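Local coordinates for NAD-dependent L-serine dehydrogenase (Pseudomonas aeruginosa, PDB 3OBB), which oxidises L-serine and methyl-L-serine with NAD(+) as the electron acceptor, possibly in serine breakdown, and acts as a homotetramer, at residues 185-190 with 215-220; 199-204 with 225-230; 6-11 with 20-25; 92-97 with 150-155; 176-181 with 252-257. All blocks are in the same frame, centred on the assembly; numbering follows the deposited sequence.

Interaction 1. Residues 185-190 with 215-220; sequences IGTAEA and NWALEV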
# COMPACT_ATOMS: atom_id res chain seq x y z
N ILE A 185 2.67 -12.43 -3.79
CA ILE A 185 1.37 -11.76 -3.69
C ILE A 185 0.96 -11.21 -5.04
O ILE A 185 -0.20 -11.35 -5.46
CB ILE A 185 1.37 -10.67 -2.60
CG1 ILE A 185 1.80 -11.31 -1.28
CG2 ILE A 185 -0.04 -10.05 -2.46
CD1 ILE A 185 1.79 -10.33 -0.09
N GLY A 186 1.92 -10.59 -5.74
CA GLY A 186 1.71 -10.14 -7.10
C GLY A 186 1.12 -11.28 -7.93
O GLY A 186 0.11 -11.08 -8.60
N THR A 187 1.71 -12.46 -7.87
CA THR A 187 1.25 -13.59 -8.66
C THR A 187 -0.17 -14.08 -8.28
O THR A 187 -1.05 -14.27 -9.14
CB THR A 187 2.31 -14.76 -8.66
OG1 THR A 187 3.59 -14.27 -9.13
CG2 THR A 187 1.83 -15.91 -9.57
N ALA A 188 -0.43 -14.19 -6.98
CA ALA A 188 -1.72 -14.62 -6.48
C ALA A 188 -2.83 -13.65 -6.89
O ALA A 188 -3.95 -14.06 -7.23
CB ALA A 188 -1.66 -14.73 -4.97
N GLU A 189 -2.53 -12.35 -6.84
CA GLU A 189 -3.52 -11.35 -7.17
C GLU A 189 -3.78 -11.31 -8.68
O GLU A 189 -4.92 -11.05 -9.12
CB GLU A 189 -3.09 -9.97 -6.63
CG GLU A 189 -2.38 -9.08 -7.61
CD GLU A 189 -2.01 -7.69 -7.00
OE1 GLU A 189 -2.22 -7.48 -5.78
OE2 GLU A 189 -1.52 -6.83 -7.77
N ALA A 190 -2.72 -11.55 -9.47
CA ALA A 190 -2.84 -11.58 -10.94
C ALA A 190 -3.65 -12.80 -11.36
O ALA A 190 -4.56 -12.67 -12.17
CB ALA A 190 -1.47 -11.59 -11.59
N ASN A 215 8.21 -15.05 -13.20
CA ASN A 215 8.91 -15.01 -11.92
C ASN A 215 9.04 -16.40 -11.30
O ASN A 215 8.45 -17.40 -11.79
CB ASN A 215 8.24 -14.02 -10.97
CG ASN A 215 6.86 -14.48 -10.56
OD1 ASN A 215 6.73 -15.42 -9.81
ND2 ASN A 215 5.83 -13.84 -11.10
N TRP A 216 9.83 -16.46 -10.24
CA TRP A 216 10.07 -17.71 -9.55
C TRP A 216 8.77 -18.43 -9.12
O TRP A 216 8.66 -19.64 -9.29
CB TRP A 216 10.93 -17.44 -8.34
CG TRP A 216 11.42 -18.68 -7.63
CD1 TRP A 216 12.54 -19.41 -7.94
CD2 TRP A 216 10.82 -19.32 -6.45
NE1 TRP A 216 12.69 -20.43 -7.01
CE2 TRP A 216 11.66 -20.40 -6.10
CE3 TRP A 216 9.68 -19.06 -5.67
CZ2 TRP A 216 11.38 -21.24 -4.99
CZ3 TRP A 216 9.40 -19.87 -4.58
CH2 TRP A 216 10.25 -20.94 -4.24
N ALA A 217 7.79 -17.69 -8.58
CA ALA A 217 6.56 -18.33 -8.13
C ALA A 217 5.89 -19.04 -9.30
O ALA A 217 5.37 -20.13 -9.13
CB ALA A 217 5.60 -17.34 -7.53
N LEU A 218 5.89 -18.39 -10.47
CA LEU A 218 5.24 -18.95 -11.64
C LEU A 218 6.02 -20.13 -12.21
O LEU A 218 5.44 -21.02 -12.84
CB LEU A 218 5.06 -17.87 -12.72
CG LEU A 218 3.90 -16.87 -12.54
CD1 LEU A 218 4.07 -15.69 -13.51
CD2 LEU A 218 2.48 -17.48 -12.72
N GLU A 219 7.34 -20.16 -11.98
CA GLU A 219 8.15 -21.26 -12.53
C GLU A 219 7.97 -22.53 -11.72
O GLU A 219 8.00 -23.61 -12.26
CB GLU A 219 9.64 -20.88 -12.55
CG GLU A 219 10.00 -19.78 -13.52
CD GLU A 219 10.02 -20.28 -14.96
OE1 GLU A 219 9.64 -19.54 -15.88
OE2 GLU A 219 10.44 -21.42 -15.19
N VAL A 220 7.78 -22.39 -10.41
CA VAL A 220 8.10 -23.49 -9.51
C VAL A 220 7.15 -23.56 -8.33
O VAL A 220 7.18 -24.51 -7.56
CB VAL A 220 9.64 -23.34 -9.16
CG1 VAL A 220 9.98 -23.26 -7.68
CG2 VAL A 220 10.55 -24.31 -10.03
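Thr187 and Asn215 join a turn in the middle of the long helix 168-196 to the start of the short helix 216-220, where Asn215 is the N-cap. The two segments belong to the mostly helical C-terminal part of this dehydrogenase, and the nearest CA atoms, those of Thr187 and Ala217, are 7.1 Å apart. The Asn215 amide works at both ends. Its chi1 of 67° sets CG in the crowded position between the backbone N and the carbonyl carbon, folding OD1 back over the first turn. There Asn215 OD1 takes a hydrogen bond from Leu218 N at 3.2 Å and a weak one from Ala217 N. At the other end, Asn215 ND2 donates to Thr187 OG1 at 3.0 Å; the bond is bent to 138°, and the hydroxyl lies somewhat out of the amide plane. Thr187 OG1 is also hydrogen-bonded to Leu183 O, one turn back in its own helix, and Asn215 ND2 to Gly213 O, so the hydroxyl and the amide nitrogen each have two partners in this buried place. With OG1 beside the backbone N, the threonine turns its methyl, anti to that N, to the side chain of Leu218, which it crosses at a slant. The methyl of Ala217 fills in next to the hydroxyl, with CB 4.0 Å from Thr187 OG1, and Thr187 CG2 rests 3.6 Å from Leu218 CD2.

Interaction 2. Residues 199-204 with 225-230; sequences LEAKVL and PGVMEN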
# COMPACT_ATOMS: atom_id res chain seq x y z
N LEU A 199 -10.79 -16.35 -17.33
CA LEU A 199 -9.66 -17.14 -17.85
C LEU A 199 -9.47 -18.47 -17.13
O LEU A 199 -9.78 -18.58 -15.96
CB LEU A 199 -8.36 -16.35 -17.74
CG LEU A 199 -7.93 -15.49 -18.94
CD1 LEU A 199 -9.09 -14.70 -19.57
CD2 LEU A 199 -6.83 -14.55 -18.47
N GLU A 200 -8.91 -19.45 -17.82
CA GLU A 200 -8.55 -20.69 -17.17
C GLU A 200 -7.23 -20.47 -16.48
O GLU A 200 -6.27 -19.97 -17.10
CB GLU A 200 -8.36 -21.80 -18.21
CG GLU A 200 -9.64 -22.34 -18.79
CD GLU A 200 -9.35 -23.50 -19.73
OE1 GLU A 200 -9.65 -23.38 -20.93
OE2 GLU A 200 -8.79 -24.54 -19.27
N ALA A 201 -7.16 -20.86 -15.20
CA ALA A 201 -5.98 -20.59 -14.38
C ALA A 201 -4.69 -21.08 -15.06
O ALA A 201 -3.71 -20.34 -15.10
CB ALA A 201 -6.15 -21.19 -12.99
N LYS A 202 -4.69 -22.29 -15.62
CA LYS A 202 -3.46 -22.87 -16.23
C LYS A 202 -3.03 -22.17 -17.51
O LYS A 202 -1.84 -22.14 -17.80
CB LYS A 202 -3.62 -24.35 -16.58
CG LYS A 202 -3.44 -25.29 -15.41
CD LYS A 202 -3.65 -26.73 -15.91
CE LYS A 202 -3.87 -27.71 -14.78
NZ LYS A 202 -3.49 -29.11 -15.22
N VAL A 203 -3.99 -21.63 -18.26
CA VAL A 203 -3.65 -20.87 -19.45
C VAL A 203 -3.01 -19.54 -19.08
O VAL A 203 -1.97 -19.19 -19.62
CB VAL A 203 -4.89 -20.60 -20.36
CG1 VAL A 203 -4.47 -19.74 -21.57
CG2 VAL A 203 -5.57 -21.94 -20.82
N LEU A 204 -3.63 -18.82 -18.15
CA LEU A 204 -3.07 -17.57 -17.65
C LEU A 204 -1.69 -17.75 -17.01
O LEU A 204 -0.80 -16.92 -17.27
CB LEU A 204 -4.02 -16.89 -16.68
CG LEU A 204 -3.45 -15.64 -16.03
CD1 LEU A 204 -3.20 -14.48 -17.05
CD2 LEU A 204 -4.32 -15.18 -14.88
N PRO A 225 -4.63 -23.30 -6.70
CA PRO A 225 -4.78 -24.76 -6.51
C PRO A 225 -4.99 -25.43 -7.83
O PRO A 225 -5.75 -24.91 -8.66
CB PRO A 225 -6.07 -24.88 -5.66
CG PRO A 225 -6.01 -23.60 -4.76
CD PRO A 225 -5.55 -22.54 -5.83
N GLY A 226 -4.30 -26.56 -8.03
CA GLY A 226 -4.48 -27.32 -9.29
C GLY A 226 -3.57 -26.91 -10.44
O GLY A 226 -3.40 -27.66 -11.39
N VAL A 227 -2.95 -25.73 -10.35
CA VAL A 227 -2.05 -25.33 -11.44
C VAL A 227 -0.80 -26.21 -11.49
O VAL A 227 -0.52 -26.85 -12.51
CB VAL A 227 -1.76 -23.82 -11.49
CG1 VAL A 227 -0.68 -23.50 -12.55
CG2 VAL A 227 -3.05 -23.09 -11.85
N MSE A 228 -0.07 -26.29 -10.37
CA MSE A 228 1.02 -27.27 -10.26
C MSE A 228 0.62 -28.29 -9.23
O MSE A 228 0.43 -27.95 -8.06
CB MSE A 228 2.32 -26.63 -9.82
CG MSE A 228 2.94 -25.76 -10.86
SE MSE A 228 4.51 -24.88 -10.09
CE MSE A 228 4.82 -23.90 -11.67
N GLU A 229 0.47 -29.53 -9.65
CA GLU A 229 -0.03 -30.52 -8.73
C GLU A 229 0.91 -30.80 -7.54
O GLU A 229 0.42 -31.18 -6.47
CB GLU A 229 -0.43 -31.80 -9.48
CG GLU A 229 -1.89 -31.82 -9.97
CD GLU A 229 -2.93 -31.77 -8.84
OE1 GLU A 229 -3.95 -31.07 -9.01
OE2 GLU A 229 -2.75 -32.42 -7.79
N ASN A 230 2.23 -30.57 -7.70
CA ASN A 230 3.20 -30.78 -6.59
C ASN A 230 3.46 -29.58 -5.68
O ASN A 230 4.32 -29.67 -4.77
CB ASN A 230 4.56 -31.39 -7.06
CG ASN A 230 5.40 -30.45 -7.97
OD1 ASN A 230 5.13 -29.24 -8.11
ND2 ASN A 230 6.45 -31.03 -8.60
O HOH W 1 -2.01 -30.33 -13.16
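The first turn of helix 201-209 passes close to the loop that follows helix 216-220, with the CA atoms of Lys202 and Val227 5.6 Å apart. Gly226 precedes the closest point with a positive phi of 89°, and its carbonyl oxygen is presented to the lysine. The apolar half of the contact is small: Ala201 CB meets Val227 CG2 at 3.8 Å, methyl against methyl. Val227 has CG1 anti to its backbone N, chi1 173°, which leaves CG2 as the branch that touches the helix. Met191 of helix 168-196 packs on both Ala201 and Val227, so this corner rests on the long helix. Lys202 supplies the rest. Its chain runs out extended beyond CG and passes alongside the loop, with Lys202 CG 4.2 Å from Val227 CG2 and Lys202 CE 3.4 Å from Gly226 O. Beyond that point Lys202 NZ donates to a water at 2.8 Å, and the same water makes a weak bond to Gly226 O. The carboxylate of Glu229 carries the opposite charge, but its OE1 is 6.5 Å from Lys202 NZ, too far for a salt bridge. The helix and loop thus meet through two methyl groups and an aliphatic lysine chain, while the ammonium end binds a water that is itself only weakly bonded to the loop backbone, as suits a contact at the protein surface.

Interaction 3. Residues 6-11 with 20-25; sequences IAFIGL and TNLLKA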
# COMPACT_ATOMS: atom_id res chain seq x y z
N ILE A 6 32.73 -31.33 13.90
CA ILE A 6 31.74 -30.26 13.81
C ILE A 6 30.79 -30.27 15.01
O ILE A 6 30.33 -31.33 15.43
CB ILE A 6 30.91 -30.36 12.50
CG1 ILE A 6 31.71 -29.89 11.28
CG2 ILE A 6 29.67 -29.49 12.56
CD1 ILE A 6 32.94 -30.71 10.92
N ALA A 7 30.51 -29.11 15.59
CA ALA A 7 29.39 -28.98 16.51
C ALA A 7 28.22 -28.34 15.75
O ALA A 7 28.41 -27.34 15.06
CB ALA A 7 29.77 -28.16 17.73
N PHE A 8 27.03 -28.95 15.83
CA PHE A 8 25.84 -28.43 15.14
C PHE A 8 24.78 -28.10 16.18
O PHE A 8 24.28 -28.98 16.90
CB PHE A 8 25.31 -29.43 14.09
CG PHE A 8 24.58 -28.79 12.93
CD1 PHE A 8 23.31 -28.24 13.09
CD2 PHE A 8 25.14 -28.77 11.67
CE1 PHE A 8 22.64 -27.65 12.02
CE2 PHE A 8 24.47 -28.21 10.57
CZ PHE A 8 23.22 -27.64 10.75
N ILE A 9 24.46 -26.82 16.28
CA ILE A 9 23.48 -26.35 17.25
C ILE A 9 22.20 -25.97 16.48
O ILE A 9 22.21 -25.09 15.61
CB ILE A 9 24.05 -25.19 18.13
CG1 ILE A 9 25.21 -25.72 19.01
CG2 ILE A 9 23.00 -24.59 19.04
CD1 ILE A 9 26.57 -25.22 18.58
N GLY A 10 21.11 -26.67 16.79
CA GLY A 10 19.82 -26.38 16.17
C GLY A 10 19.49 -27.46 15.17
O GLY A 10 20.09 -27.52 14.09
N LEU A 11 18.55 -28.33 15.55
CA LEU A 11 18.10 -29.43 14.72
C LEU A 11 16.60 -29.33 14.37
O LEU A 11 15.85 -30.30 14.47
CB LEU A 11 18.44 -30.77 15.38
CG LEU A 11 19.86 -30.99 15.91
CD1 LEU A 11 19.88 -32.21 16.84
CD2 LEU A 11 20.85 -31.14 14.77
N THR A 20 22.34 -33.76 9.07
CA THR A 20 22.35 -35.12 8.53
C THR A 20 23.17 -35.20 7.27
O THR A 20 23.91 -36.16 7.09
CB THR A 20 20.91 -35.64 8.25
OG1 THR A 20 20.17 -35.57 9.47
CG2 THR A 20 20.92 -37.10 7.74
N ASN A 21 23.05 -34.19 6.40
CA ASN A 21 23.89 -34.14 5.21
C ASN A 21 25.39 -34.07 5.46
O ASN A 21 26.17 -34.71 4.72
CB ASN A 21 23.46 -33.04 4.24
CG ASN A 21 22.29 -33.46 3.44
OD1 ASN A 21 22.25 -34.60 2.97
ND2 ASN A 21 21.29 -32.59 3.35
N LEU A 22 25.78 -33.32 6.49
CA LEU A 22 27.18 -33.33 6.95
C LEU A 22 27.66 -34.73 7.34
O LEU A 22 28.72 -35.16 6.91
CB LEU A 22 27.41 -32.32 8.06
CG LEU A 22 27.28 -30.86 7.60
CD1 LEU A 22 27.57 -29.93 8.77
CD2 LEU A 22 28.24 -30.57 6.45
N LEU A 23 26.85 -35.45 8.12
CA LEU A 23 27.09 -36.86 8.43
C LEU A 23 27.26 -37.74 7.18
O LEU A 23 28.14 -38.59 7.13
CB LEU A 23 25.93 -37.44 9.25
CG LEU A 23 25.83 -37.12 10.74
CD1 LEU A 23 24.60 -37.80 11.34
CD2 LEU A 23 27.09 -37.52 11.46
N LYS A 24 26.40 -37.55 6.18
CA LYS A 24 26.47 -38.38 4.99
C LYS A 24 27.76 -38.09 4.22
O LYS A 24 28.33 -38.98 3.60
CB LYS A 24 25.25 -38.14 4.08
CG LYS A 24 23.89 -38.60 4.61
CD LYS A 24 22.83 -37.63 4.08
CE LYS A 24 21.60 -38.28 3.43
NZ LYS A 24 20.93 -39.32 4.27
N ALA A 25 28.19 -36.82 4.27
CA ALA A 25 29.48 -36.37 3.74
C ALA A 25 30.71 -36.91 4.52
O ALA A 25 31.82 -36.79 4.07
CB ALA A 25 29.53 -34.87 3.69
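The first beta-alpha-beta unit of the Rossmann-type NAD-binding domain begins with strand 5-9 and helix 15-24, and Leu22 of the helix packs against Ile6 and Phe8 of the strand. Both segments fall within the range that binds NAD(+), and Gly10, just past the strand, opens the GxGxxG pattern of the dinucleotide-binding turn. Two residues apart on the strand, Ile6 and Phe8 share a face and both turn their CB atoms toward the helix, and Leu22 answers with a single branch. Leu22 CD1 bridges the two, 4.0 Å from Phe8 CD2 and, more loosely, 4.4 Å from Ile6 CG2. No polar pair joins the two segments; what they share is apolar packing. Phe8 and Leu22 cross at about a right angle, and the leucine methyl meets the ring at its edge, close to the ring plane, and not over a face. In the phenylalanine, CG lies anti to the backbone N, chi1 -152°, and the CD2-CE2 side of the ring faces Leu22. Neighbouring strands complete the packing, since Ile64 touches both Phe8 and Leu22 while Leu29 touches both Ile6 and Leu22. The far edge of the ring borders the glycine turn. On that side the carbonyl oxygen of Gly10 lies in the ring plane, with Phe8 CE1 3.3 Å from Gly10 O.

Interaction 4. Residues 92-97 with 150-155; sequences LVLECS and RPLFEA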
# COMPACT_ATOMS: atom_id res chain seq x y z
N LEU A 92 36.33 -22.35 13.23
CA LEU A 92 35.45 -21.69 12.26
C LEU A 92 34.00 -21.68 12.74
O LEU A 92 33.47 -22.73 13.10
CB LEU A 92 35.45 -22.53 10.99
CG LEU A 92 35.29 -22.00 9.58
CD1 LEU A 92 34.81 -23.13 8.71
CD2 LEU A 92 34.36 -20.80 9.48
N VAL A 93 33.35 -20.51 12.74
CA VAL A 93 31.94 -20.44 13.09
C VAL A 93 31.10 -20.11 11.85
O VAL A 93 31.37 -19.14 11.16
CB VAL A 93 31.64 -19.42 14.22
CG1 VAL A 93 30.17 -19.53 14.65
CG2 VAL A 93 32.52 -19.63 15.41
N LEU A 94 30.10 -20.96 11.58
CA LEU A 94 29.11 -20.73 10.51
C LEU A 94 27.73 -20.48 11.13
O LEU A 94 27.08 -21.42 11.57
CB LEU A 94 29.07 -21.94 9.57
CG LEU A 94 30.13 -22.13 8.45
CD1 LEU A 94 31.42 -21.39 8.71
CD2 LEU A 94 30.43 -23.59 8.09
N GLU A 95 27.31 -19.23 11.20
CA GLU A 95 26.00 -18.89 11.74
C GLU A 95 24.96 -18.72 10.57
O GLU A 95 24.98 -17.69 9.83
CB GLU A 95 26.09 -17.64 12.63
CG GLU A 95 25.07 -17.61 13.76
CD GLU A 95 23.65 -17.98 13.29
OE1 GLU A 95 23.13 -19.07 13.68
OE2 GLU A 95 23.06 -17.18 12.54
N CYS A 96 24.08 -19.72 10.45
CA CYS A 96 23.24 -19.96 9.26
C CYS A 96 21.77 -19.71 9.49
O CYS A 96 20.95 -19.97 8.62
CB CYS A 96 23.37 -21.40 8.75
SG CYS A 96 25.03 -21.88 8.34
N SER A 97 21.44 -19.20 10.67
CA SER A 97 20.09 -18.75 10.94
C SER A 97 19.82 -17.51 10.12
O SER A 97 20.75 -16.86 9.62
CB SER A 97 19.95 -18.39 12.42
OG SER A 97 20.28 -19.51 13.21
N ARG A 150 34.29 -23.80 2.68
CA ARG A 150 33.70 -24.22 1.41
C ARG A 150 33.24 -25.69 1.36
O ARG A 150 32.06 -25.94 1.08
CB ARG A 150 34.56 -23.84 0.20
CG ARG A 150 33.85 -24.17 -1.09
CD ARG A 150 34.61 -23.75 -2.32
NE ARG A 150 34.69 -22.30 -2.45
CZ ARG A 150 33.70 -21.50 -2.82
NH1 ARG A 150 32.48 -21.97 -3.11
NH2 ARG A 150 33.93 -20.20 -2.90
N PRO A 151 34.14 -26.67 1.65
CA PRO A 151 33.74 -28.09 1.59
C PRO A 151 32.50 -28.42 2.43
O PRO A 151 31.80 -29.39 2.13
CB PRO A 151 34.96 -28.83 2.14
CG PRO A 151 36.12 -27.93 1.90
CD PRO A 151 35.56 -26.53 2.05
N LEU A 152 32.24 -27.64 3.49
CA LEU A 152 31.07 -27.83 4.35
C LEU A 152 29.77 -27.34 3.70
O LEU A 152 28.72 -27.98 3.83
CB LEU A 152 31.25 -27.14 5.70
CG LEU A 152 32.29 -27.70 6.66
CD1 LEU A 152 32.48 -26.73 7.80
CD2 LEU A 152 31.83 -29.04 7.19
N PHE A 153 29.86 -26.19 3.03
CA PHE A 153 28.76 -25.61 2.25
C PHE A 153 28.43 -26.49 1.07
O PHE A 153 27.26 -26.68 0.76
CB PHE A 153 29.17 -24.24 1.71
CG PHE A 153 29.24 -23.17 2.75
CD1 PHE A 153 30.24 -22.20 2.69
CD2 PHE A 153 28.34 -23.12 3.79
CE1 PHE A 153 30.31 -21.17 3.63
CE2 PHE A 153 28.41 -22.11 4.75
CZ PHE A 153 29.40 -21.13 4.66
N GLU A 154 29.46 -27.02 0.42
CA GLU A 154 29.29 -27.99 -0.67
C GLU A 154 28.63 -29.30 -0.24
O GLU A 154 27.97 -29.96 -1.04
CB GLU A 154 30.62 -28.25 -1.35
CG GLU A 154 31.20 -26.99 -1.94
CD GLU A 154 32.36 -27.26 -2.85
OE1 GLU A 154 32.86 -28.40 -2.86
OE2 GLU A 154 32.77 -26.32 -3.57
N ALA A 155 28.77 -29.66 1.03
CA ALA A 155 28.11 -30.85 1.53
C ALA A 155 26.62 -30.59 1.79
O ALA A 155 25.79 -31.49 1.63
CB ALA A 155 28.79 -31.31 2.80
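Leu94 turns its CB from strand 92-95 toward helix 143-156, and the outer part of its side chain meets Leu152 and Phe153. Leu94 CB itself is still 4.9 Å from Phe153 CE2. One bond further out, Leu94 CG stands beside the end of the ring, 4.0 Å from Phe153 CZ and 4.1 Å from Phe153 CE2, approaching it obliquely. The phenylalanine comes from the opposite direction: its CG is anti to the carbonyl carbon, chi1 -72°, which brings the far end of the ring up to the strand. Of the two branches of Leu94, CD2 lies in the corner between the helix residues, 3.8 Å from Leu152 CD1 and 4.2 Å from Phe153 CE2. Helix 143-156 packs on the sheet of the Rossmann-type NAD-binding domain, running at 35° to the strand, with the axes of the short segments 11.2 Å apart at closest approach. The other branch, CD1, lies on the side of Leu92, the next residue along this face of the strand. Leu92 extends the row with a looser touch, its CD1 4.4 Å from Leu152 CD1. Adjacent strands continue the apolar layer: Leu119 packs on Leu94 and Phe153, and Val62 on Leu92 and Leu152.

Interaction 5. Residues 176-181 with 252-257; sequences NNQLLA and LAQEAA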
# COMPACT_ATOMS: atom_id res chain seq x y z
N ASN A 176 16.17 -10.78 -0.72
CA ASN A 176 15.68 -11.84 -1.58
C ASN A 176 14.32 -12.30 -1.12
O ASN A 176 13.44 -12.41 -1.93
CB ASN A 176 16.63 -13.05 -1.59
CG ASN A 176 16.07 -14.19 -2.40
OD1 ASN A 176 16.27 -14.25 -3.61
ND2 ASN A 176 15.29 -15.08 -1.75
N ASN A 177 14.16 -12.59 0.18
CA ASN A 177 12.88 -13.08 0.68
C ASN A 177 11.77 -12.05 0.67
O ASN A 177 10.61 -12.40 0.42
CB ASN A 177 13.01 -13.82 2.02
CG ASN A 177 13.43 -15.27 1.82
OD1 ASN A 177 14.14 -15.54 0.86
ND2 ASN A 177 12.93 -16.22 2.66
N GLN A 178 12.13 -10.79 0.88
CA GLN A 178 11.15 -9.72 0.73
C GLN A 178 10.65 -9.61 -0.73
O GLN A 178 9.45 -9.42 -0.99
CB GLN A 178 11.68 -8.39 1.21
CG GLN A 178 10.60 -7.31 1.18
CD GLN A 178 11.08 -5.97 1.77
OE1 GLN A 178 12.06 -5.38 1.29
NE2 GLN A 178 10.39 -5.50 2.79
N LEU A 179 11.58 -9.72 -1.67
CA LEU A 179 11.22 -9.72 -3.07
C LEU A 179 10.32 -10.96 -3.41
O LEU A 179 9.34 -10.83 -4.13
CB LEU A 179 12.46 -9.64 -3.97
CG LEU A 179 12.17 -9.66 -5.48
CD1 LEU A 179 11.15 -8.58 -5.93
CD2 LEU A 179 13.45 -9.46 -6.25
N LEU A 180 10.66 -12.12 -2.86
CA LEU A 180 9.80 -13.31 -3.02
C LEU A 180 8.36 -13.08 -2.56
O LEU A 180 7.41 -13.52 -3.21
CB LEU A 180 10.36 -14.50 -2.23
CG LEU A 180 9.49 -15.77 -2.10
CD1 LEU A 180 8.99 -16.30 -3.43
CD2 LEU A 180 10.19 -16.92 -1.23
N ALA A 181 8.21 -12.39 -1.44
CA ALA A 181 6.90 -12.17 -0.87
C ALA A 181 6.12 -11.30 -1.82
O ALA A 181 4.96 -11.54 -2.10
CB ALA A 181 7.00 -11.51 0.52
N LEU A 252 12.33 -8.76 9.56
CA LEU A 252 13.77 -8.49 9.50
C LEU A 252 14.16 -7.51 8.37
O LEU A 252 15.05 -6.65 8.55
CB LEU A 252 14.56 -9.78 9.31
CG LEU A 252 14.45 -10.86 10.39
CD1 LEU A 252 15.28 -12.10 10.03
CD2 LEU A 252 14.78 -10.37 11.82
N ALA A 253 13.50 -7.66 7.23
CA ALA A 253 13.73 -6.76 6.12
C ALA A 253 13.35 -5.30 6.50
O ALA A 253 14.08 -4.35 6.17
CB ALA A 253 12.99 -7.25 4.86
N GLN A 254 12.24 -5.12 7.23
CA GLN A 254 11.87 -3.80 7.76
C GLN A 254 12.93 -3.19 8.67
O GLN A 254 13.12 -1.97 8.70
CB GLN A 254 10.56 -3.89 8.56
CG GLN A 254 9.40 -4.29 7.75
CD GLN A 254 9.17 -3.32 6.62
OE1 GLN A 254 9.27 -3.70 5.46
NE2 GLN A 254 8.90 -2.05 6.95
N GLU A 255 13.58 -4.05 9.44
CA GLU A 255 14.59 -3.59 10.38
C GLU A 255 15.79 -3.08 9.62
O GLU A 255 16.35 -2.04 9.97
CB GLU A 255 14.99 -4.70 11.33
CG GLU A 255 13.81 -5.18 12.16
CD GLU A 255 14.25 -5.96 13.39
OE1 GLU A 255 13.48 -5.93 14.37
OE2 GLU A 255 15.34 -6.58 13.40
N ALA A 256 16.14 -3.80 8.54
CA ALA A 256 17.21 -3.39 7.63
C ALA A 256 16.84 -2.10 6.93
O ALA A 256 17.68 -1.26 6.75
CB ALA A 256 17.54 -4.49 6.62
N ALA A 257 15.57 -1.94 6.58
CA ALA A 257 15.11 -0.72 5.92
C ALA A 257 15.18 0.48 6.87
O ALA A 257 15.61 1.56 6.47
CB ALA A 257 13.70 -0.90 5.38
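The side-chain oxygen OE1 of Gln254 has two polar neighbours: Thr264 OG1, with which it makes a weak hydrogen bond, and Gln178 NE2, which lies 3.4 Å away across the contact. The two glutamine side chains meet at about a right angle, and their amide planes are 61° apart. Gln178 gets there by stretching out. Its CG is anti to the backbone N, chi1 -174°, and the chain continues extended, so the amide is carried straight across to the partner helix. Gln254 does the reverse: it bends at chi2, -59°, which brings OE1 toward Gln178 NE2, while its NE2 makes a weak hydrogen bond to Ser268. The methyl of Ala253 lies alongside the extended glutamine, with Ala253 CB 3.8 Å from Gln178 NE2 and 4.0 Å from Gln178 CB. The small side chain is consistent with the close approach of the backbones, the CA atoms of Gln178 and Ala253 being 6.7 Å apart. The contact pairs helix 168-196 with helix 243-260 in the all-helical C-terminal domain of the HIBADH-related family, and the active-site Lys173 lies one turn and more before Gln178, its side chain about 9 Å from that of Ala253. On the same helix Asn176 ND2 donates to Asn177 OD1 at 2.9 Å, in the carbonyl plane, and Ser212 and Gly213 of a second subunit hold the Asn176 amide. Leu193 of that subunit packs on Gln178.

The five contacts fall into two groups. Interactions 3 and 4 share the sheet of the NAD-binding domain, with centres 10 Å apart, and touch directly where Leu22 CD2 meets Leu152 O at 3.7 Å. Interactions 1, 2 and 5 lie in the helical domain. Interactions 1 and 5 both use helix 168-196, which also carries the active-site Lys173, and join through Trp216 and Leu180; interactions 1 and 2 meet where Met228 packs against the end of segment 215-220. Of the helical contacts, interaction 5 comes nearest to those of the NAD-binding domain, about 7 Å from interaction 4 at the nearest atoms, and Ala253 has its side chain about 9 Å from that of NAD(+)-binding Thr98. Interactions 1, 2 and 5 all touch the second subunit.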